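Local coordinates for protein chitinase A (Cycas revoluta, PDB 4MNK) that probably hydrolyses chitin as a class V plant chitinase of glycosyl hydrolase family 18, and here holds N-acetylglucosamine oligosaccharides, at residues E174-V177 against Q178-A181. Residues are numbered along the deposited sequence; the frame is centred on the assembly and turned at random.
Sequences EYPV and QFIA
The I180 side chain runs past P176 O, its CG1 3.3 Å from that oxygen, to meet Y175 at the N-terminal end of helix 177-183, a peripheral element of the family 18 TIM-barrel fold. P176 is the N-cap residue, and two i to i+4 bonds define the first turn: I180 N to P176 O is 3.0 Å (N-H...O angle 162°), and A181 N to V177 O is 2.9 Å. On I180, CG1 lies beside the backbone N (chi1 -72°) and the chain then extends, which carries CD1 to 3.8 Å from Y175 CB, the two side chains meeting at a slant. The same methyl reaches the proline ring more loosely, CD1 to P176 CD being 4.2 Å. Beyond this contact, Y175 OH hydrogen-bonds to Y161 N, at the end of barrel strand 155-161, and E158 of that strand touches both Y175 and I180. P176 and F179 lie flank to flank with their side chains directed alike, CB to CB at 3.8 Å. M128 of helix 125-149 touches both Y175 and P176, while V132 and V135 of that helix touch F179. With F179 CG opposite its own backbone N (chi1 173°), ring atom CD2 sits 4.2 Å from P176 CG.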
loop_
_atom_site.group_PDB
_atom_site.type_symbol
_atom_site.label_atom_id
_atom_site.label_comp_id
_atom_site.label_asym_id
_atom_site.label_seq_id
_atom_site.Cartn_x
_atom_site.Cartn_y
_atom_site.Cartn_z
ATOM N N GLU A 174 6.564 18.358 -1.013
ATOM C CA GLU A 174 6.112 17.500 -2.101
ATOM C C GLU A 174 7.166 16.446 -2.391
ATOM O O GLU A 174 8.337 16.631 -2.063
ATOM C CB GLU A 174 5.807 18.323 -3.359
ATOM C CG GLU A 174 7.000 19.042 -3.970
ATOM C CD GLU A 174 6.580 20.033 -5.033
ATOM O OE1 GLU A 174 6.056 21.107 -4.668
ATOM O OE2 GLU A 174 6.772 19.735 -6.229
ATOM N N TYR A 175 6.752 15.342 -3.003
ATOM C CA TYR A 175 7.691 14.288 -3.365
ATOM C C TYR A 175 8.588 14.743 -4.512
ATOM O O TYR A 175 8.090 15.205 -5.543
ATOM C CB TYR A 175 6.951 13.008 -3.749
ATOM C CG TYR A 175 6.235 12.339 -2.601
ATOM C CD1 TYR A 175 4.866 12.515 -2.415
ATOM C CD2 TYR A 175 6.925 11.522 -1.703
ATOM C CE1 TYR A 175 4.195 11.901 -1.359
ATOM C CE2 TYR A 175 6.266 10.902 -0.641
ATOM C CZ TYR A 175 4.898 11.092 -0.477
ATOM O OH TYR A 175 4.229 10.479 0.561
ATOM N N PRO A 176 9.916 14.627 -4.330
ATOM C CA PRO A 176 10.839 15.008 -5.400
ATOM C C PRO A 176 10.914 13.894 -6.447
ATOM O O PRO A 176 11.627 12.908 -6.257
ATOM C CB PRO A 176 12.171 15.192 -4.663
ATOM C CG PRO A 176 12.074 14.304 -3.458
ATOM C CD PRO A 176 10.616 14.213 -3.097
ATOM N N VAL A 177 10.169 14.053 -7.540
ATOM C CA VAL A 177 9.941 12.934 -8.463
ATOM C C VAL A 177 11.174 12.485 -9.246
ATOM O O VAL A 177 11.337 11.294 -9.497
ATOM C CB VAL A 177 8.729 13.157 -9.417
ATOM C CG1 VAL A 177 7.454 13.366 -8.615
ATOM C CG2 VAL A 177 8.970 14.318 -10.375
ATOM N N GLN A 178 12.035 13.429 -9.624
ATOM C CA GLN A 178 13.261 13.091 -10.345
ATOM C C GLN A 178 14.213 12.309 -9.435
ATOM O O GLN A 178 14.791 11.299 -9.845
ATOM C CB GLN A 178 13.932 14.353 -10.888
ATOM C CG GLN A 178 15.123 14.086 -11.790
ATOM C CD GLN A 178 15.945 15.331 -12.025
ATOM O OE1 GLN A 178 16.552 15.874 -11.101
ATOM N NE2 GLN A 178 15.964 15.796 -13.266
ATOM N N PHE A 179 14.359 12.788 -8.200
ATOM C CA PHE A 179 15.111 12.098 -7.152
ATOM C C PHE A 179 14.616 10.659 -6.979
ATOM O O PHE A 179 15.406 9.710 -6.995
ATOM C CB PHE A 179 14.975 12.874 -5.834
ATOM C CG PHE A 179 15.566 12.173 -4.639
ATOM C CD1 PHE A 179 16.856 12.470 -4.219
ATOM C CD2 PHE A 179 14.828 11.232 -3.922
ATOM C CE1 PHE A 179 17.409 11.828 -3.115
ATOM C CE2 PHE A 179 15.376 10.587 -2.818
ATOM C CZ PHE A 179 16.667 10.887 -2.414
ATOM N N ILE A 180 13.302 10.515 -6.821
ATOM C CA ILE A 180 12.672 9.215 -6.617
ATOM C C ILE A 180 12.885 8.286 -7.818
ATOM O O ILE A 180 13.242 7.117 -7.649
ATOM C CB ILE A 180 11.164 9.371 -6.305
ATOM C CG1 ILE A 180 10.965 9.948 -4.899
ATOM C CG2 ILE A 180 10.441 8.039 -6.446
ATOM C CD1 ILE A 180 9.544 10.400 -4.600
ATOM N N ALA A 181 12.680 8.808 -9.028
ATOM C CA ALA A 181 12.853 8.008 -10.242
ATOM C C ALA A 181 14.284 7.486 -10.410
ATOM O O ALA A 181 14.495 6.390 -10.928
ATOM C CB ALA A 181 12.426 8.798 -11.468
#